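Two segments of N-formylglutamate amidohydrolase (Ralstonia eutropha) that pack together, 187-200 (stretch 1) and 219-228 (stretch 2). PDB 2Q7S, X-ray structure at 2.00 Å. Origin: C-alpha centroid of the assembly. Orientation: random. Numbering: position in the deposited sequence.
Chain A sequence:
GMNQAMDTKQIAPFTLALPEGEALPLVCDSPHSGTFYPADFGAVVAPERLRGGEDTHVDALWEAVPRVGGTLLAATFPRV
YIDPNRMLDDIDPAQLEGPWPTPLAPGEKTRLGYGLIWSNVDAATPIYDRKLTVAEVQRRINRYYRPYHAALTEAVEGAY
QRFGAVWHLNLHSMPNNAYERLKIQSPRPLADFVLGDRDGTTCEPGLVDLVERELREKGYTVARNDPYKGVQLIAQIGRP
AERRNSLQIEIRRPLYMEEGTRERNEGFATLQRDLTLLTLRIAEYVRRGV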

# COMPACT_ATOMS: atom_id res chain seq x y z
N PRO A 187 -22.82 9.74 2.08
CA PRO A 187 -23.92 10.02 1.17
C PRO A 187 -23.53 9.77 -0.30
O PRO A 187 -24.37 9.90 -1.17
N ARG A 188 -22.26 9.45 -0.53
CA ARG A 188 -21.69 9.12 -1.83
C ARG A 188 -21.24 7.67 -1.94
O ARG A 188 -20.60 7.17 -1.01
N PRO A 189 -21.39 7.06 -3.13
CA PRO A 189 -20.72 5.76 -3.28
C PRO A 189 -19.20 5.85 -3.33
O PRO A 189 -18.61 6.83 -3.83
N LEU A 190 -18.57 4.79 -2.83
CA LEU A 190 -17.15 4.58 -2.90
C LEU A 190 -16.68 4.65 -4.35
O LEU A 190 -17.31 4.05 -5.22
N ALA A 191 -15.59 5.40 -4.60
CA ALA A 191 -15.08 5.59 -5.96
C ALA A 191 -14.32 4.34 -6.38
O ALA A 191 -14.00 3.44 -5.56
N ASP A 192 -14.02 4.27 -7.67
CA ASP A 192 -13.25 3.20 -8.19
C ASP A 192 -11.79 3.34 -7.76
O ASP A 192 -11.12 2.34 -7.54
N PHE A 193 -11.30 4.59 -7.71
CA PHE A 193 -9.95 4.97 -7.26
C PHE A 193 -10.12 6.01 -6.19
O PHE A 193 -10.90 6.94 -6.36
N VAL A 194 -9.41 5.84 -5.08
CA VAL A 194 -9.27 6.86 -4.05
C VAL A 194 -7.80 7.25 -3.99
O VAL A 194 -6.91 6.36 -3.95
N LEU A 195 -7.57 8.55 -4.03
CA LEU A 195 -6.22 9.14 -4.00
C LEU A 195 -6.04 9.89 -2.68
O LEU A 195 -6.75 10.81 -2.41
N GLY A 196 -5.12 9.42 -1.84
CA GLY A 196 -4.85 10.04 -0.55
C GLY A 196 -3.52 10.77 -0.58
O GLY A 196 -2.49 10.19 -0.89
N ASP A 197 -3.57 12.06 -0.24
CA ASP A 197 -2.38 12.89 -0.15
C ASP A 197 -2.49 13.82 1.08
O ASP A 197 -1.94 14.93 1.08
N ARG A 198 -3.20 13.34 2.11
CA ARG A 198 -3.36 14.03 3.41
C ARG A 198 -3.89 15.43 3.14
O ARG A 198 -3.24 16.40 3.45
N ASP A 199 -5.05 15.47 2.50
CA ASP A 199 -5.74 16.68 2.04
C ASP A 199 -4.88 17.68 1.28
O ASP A 199 -4.90 18.88 1.56
N GLY A 200 -4.14 17.18 0.30
CA GLY A 200 -3.40 18.03 -0.59
C GLY A 200 -2.04 18.49 -0.11
O GLY A 200 -1.56 19.51 -0.59
N GLY A 219 -12.96 6.24 -17.80
CA GLY A 219 -14.28 5.87 -17.35
C GLY A 219 -14.39 5.54 -15.89
O GLY A 219 -15.45 5.13 -15.44
N TYR A 220 -13.30 5.68 -15.14
CA TYR A 220 -13.30 5.32 -13.70
C TYR A 220 -13.75 6.53 -12.89
O TYR A 220 -13.58 7.67 -13.30
N THR A 221 -14.36 6.30 -11.76
CA THR A 221 -14.67 7.36 -10.80
C THR A 221 -13.46 7.49 -9.89
O THR A 221 -12.75 6.49 -9.63
N VAL A 222 -13.16 8.73 -9.50
CA VAL A 222 -11.99 9.04 -8.68
C VAL A 222 -12.48 9.98 -7.56
O VAL A 222 -13.23 10.92 -7.84
N ALA A 223 -12.12 9.67 -6.32
CA ALA A 223 -12.35 10.56 -5.15
C ALA A 223 -10.98 10.86 -4.55
O ALA A 223 -10.10 10.00 -4.59
N ARG A 224 -10.80 12.07 -4.03
CA ARG A 224 -9.60 12.42 -3.26
C ARG A 224 -9.96 12.34 -1.80
O ARG A 224 -11.01 12.84 -1.40
N ASN A 225 -9.09 11.74 -1.00
CA ASN A 225 -9.15 11.84 0.48
C ASN A 225 -10.46 11.41 1.12
O ASN A 225 -10.85 11.91 2.19
N ASP A 226 -11.08 10.41 0.50
CA ASP A 226 -12.44 9.97 0.84
C ASP A 226 -12.62 8.48 0.43
O ASP A 226 -12.78 8.18 -0.76
N PRO A 227 -12.57 7.55 1.41
CA PRO A 227 -12.36 7.70 2.85
C PRO A 227 -10.88 7.62 3.28
O PRO A 227 -10.60 7.78 4.45
N TYR A 228 -9.96 7.43 2.32
CA TYR A 228 -8.55 7.23 2.60
C TYR A 228 -7.69 8.44 2.25
O TYR A 228 -7.48 8.73 1.06

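Two short parallel strands, 193-196 and 222-224, lie edge to edge in a sheet, with side chains packing on both faces and polar side chains tying the ends together. The backbone ladder runs from Phe193 N to Thr221 O (3.1 Å), through Ala223 N to Phe193 O (3.0 Å) and Leu195 N to Ala223 O (3.0 Å), to Asn225 N and Leu195 O (2.9 Å); this register pairs Phe193 with Val222, Val194 with Ala223 and Leu195 with Arg224.

On one face, Phe193 (chi1 m), Leu195 (m, t), Val222 (t) and Arg224 lie together. Leu195 CD1 reaches Val222 CG1 at 3.6 Å, and Phe193 CB lies 4.2 Å from Val222 CG2. The Phe193 ring turns its edge to the face of the Tyr220 ring (chi1 m), centroids 5.4 Å apart and planes at 78°, with Phe193 CE1 3.8 Å from Tyr220 CG. Arg224 (m, t, t) extends so that its NH1 donates to water 3 (2.9 Å), which in turn donates to Asp197 OD2 (2.7 Å).

The other face carries Val194 and Ala223. Val194 (t) sets CG2 4.1 Å from Pro227 CD and CG1 4.0 Å from Tyr228 CB, at the edge of the Tyr228 ring (chi1 m). Pro227, which follows a cis peptide bond, also meets Leu190 (t, p) through CD, 3.7 Å from Leu190 CD1. Ala191 points toward stretch 2, its CB 3.7 Å from Ala223 CB.

Ahead of the strands, Asp192 (m) and Thr221 (p) exchange bonds: Thr221 N donates to Asp192 OD2 (3.1 Å, nearly linear at 174°), while Asp192 N donates to Thr221 OG1 (2.9 Å).

Beyond the strands, Asn225 (m), the residue most covered by the opposing stretch, turns the end of its side chain into the loop of stretch 1. Its ND2 donates to Asp197 OD1 (2.8 Å), and its OD1 accepts from Asp197 N (3.2 Å) and, weakly, from Asp199 N (3.2 Å). Asp197 (p) uses the same OD1 to accept from Gly200 N (2.7 Å), so one carboxylate oxygen braces its own turn and the neighbouring stretch. Gly196 leaves room here: a CB would come 2.7 Å from Tyr228 O, a clash.

Two more waters bridge to Asp226 (t). Water 1 accepts from Arg188 NH1 (3.3 Å) and donates to Asp226 OD2 (2.9 Å); water 2 accepts from Ala191 N (3.1 Å) and donates to Asp226 O (2.7 Å).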

# COMPACT_ATOMS: atom_id res chain seq x y z
CB PRO A 187 -24.19 11.50 1.39
CG PRO A 187 -22.87 12.06 1.74
CD PRO A 187 -22.21 10.99 2.57
CB ARG A 188 -20.41 9.95 -2.06
CG ARG A 188 -20.59 11.42 -1.96
CD ARG A 188 -19.26 12.18 -1.93
NE ARG A 188 -19.55 13.59 -1.73
CZ ARG A 188 -19.90 14.12 -0.56
NH1 ARG A 188 -19.97 13.37 0.53
NH2 ARG A 188 -20.17 15.42 -0.48
CB PRO A 189 -21.23 5.24 -4.61
CG PRO A 189 -21.61 6.45 -5.37
CD PRO A 189 -22.07 7.47 -4.36
CB LEU A 190 -16.84 3.19 -2.34
CG LEU A 190 -15.38 2.92 -2.18
CD1 LEU A 190 -14.73 3.88 -1.13
CD2 LEU A 190 -15.17 1.48 -1.74
CB ALA A 191 -14.21 6.83 -6.03
CB ASP A 192 -13.34 3.16 -9.72
CG ASP A 192 -14.72 2.83 -10.21
OD1 ASP A 192 -15.38 2.03 -9.57
OD2 ASP A 192 -15.10 3.34 -11.28
CB PHE A 193 -9.15 5.61 -8.38
CG PHE A 193 -8.60 4.63 -9.35
CD1 PHE A 193 -9.40 4.11 -10.35
CD2 PHE A 193 -7.29 4.17 -9.24
CE1 PHE A 193 -8.91 3.15 -11.23
CE2 PHE A 193 -6.78 3.23 -10.17
CZ PHE A 193 -7.59 2.73 -11.13
CB VAL A 194 -9.79 6.41 -2.63
CG1 VAL A 194 -9.63 7.52 -1.58
CG2 VAL A 194 -11.27 5.98 -2.72
CB LEU A 195 -6.06 10.12 -5.17
CG LEU A 195 -6.32 9.55 -6.54
CD1 LEU A 195 -6.17 10.65 -7.64
CD2 LEU A 195 -5.41 8.34 -6.82
CB ASP A 197 -2.22 13.63 -1.48
CG ASP A 197 -3.39 14.65 -1.77
OD1 ASP A 197 -4.33 14.82 -0.94
OD2 ASP A 197 -3.33 15.35 -2.80
CB ARG A 198 -2.03 14.06 4.21
CG ARG A 198 -1.37 12.68 4.32
CD ARG A 198 -1.95 11.84 5.40
NE ARG A 198 -1.56 12.40 6.68
CZ ARG A 198 -1.43 11.73 7.81
NH1 ARG A 198 -1.67 10.42 7.91
NH2 ARG A 198 -1.04 12.40 8.88
CB ASP A 199 -6.44 17.36 3.20
CG ASP A 199 -7.47 16.47 3.88
OD1 ASP A 199 -8.29 15.85 3.15
OD2 ASP A 199 -7.47 16.44 5.14
CB TYR A 220 -11.89 4.89 -13.28
CG TYR A 220 -11.38 3.66 -14.01
CD1 TYR A 220 -11.81 2.40 -13.66
CD2 TYR A 220 -10.52 3.78 -15.10
CE1 TYR A 220 -11.34 1.28 -14.32
CE2 TYR A 220 -10.06 2.68 -15.79
CZ TYR A 220 -10.48 1.42 -15.41
OH TYR A 220 -10.06 0.28 -16.07
CB THR A 221 -15.97 7.04 -10.01
OG1 THR A 221 -15.84 5.77 -9.37
CG2 THR A 221 -17.17 7.00 -11.01
CB VAL A 222 -10.83 9.69 -9.50
CG1 VAL A 222 -9.59 9.98 -8.62
CG2 VAL A 222 -10.44 8.82 -10.70
CB ALA A 223 -13.25 9.87 -4.06
CB ARG A 224 -9.14 13.84 -3.59
CG ARG A 224 -8.72 14.01 -5.04
CD ARG A 224 -8.02 15.36 -5.28
NE ARG A 224 -7.87 15.65 -6.71
CZ ARG A 224 -6.99 16.50 -7.21
NH1 ARG A 224 -6.16 17.17 -6.41
NH2 ARG A 224 -6.90 16.66 -8.52
CB ASN A 225 -8.72 13.25 0.91
CG ASN A 225 -7.29 13.55 0.49
OD1 ASN A 225 -6.37 12.92 0.98
ND2 ASN A 225 -7.11 14.43 -0.48
CB ASP A 226 -13.44 10.84 0.10
CG ASP A 226 -14.88 10.55 0.49
OD1 ASP A 226 -15.11 9.66 1.34
OD2 ASP A 226 -15.79 11.23 -0.05
CB PRO A 227 -13.14 6.53 3.44
CG PRO A 227 -12.97 5.45 2.37
CD PRO A 227 -12.77 6.13 1.06
CB TYR A 228 -8.01 6.06 1.80
CG TYR A 228 -8.67 4.76 2.13
CD1 TYR A 228 -8.37 4.09 3.29
CD2 TYR A 228 -9.60 4.19 1.27
CE1 TYR A 228 -8.96 2.89 3.58
CE2 TYR A 228 -10.20 2.99 1.57
CZ TYR A 228 -9.88 2.35 2.72
OH TYR A 228 -10.47 1.14 3.01
O HOH W 1 -18.23 10.68 1.33
O HOH W 2 -14.83 7.31 -2.33
O HOH W 3 -5.35 16.98 -3.59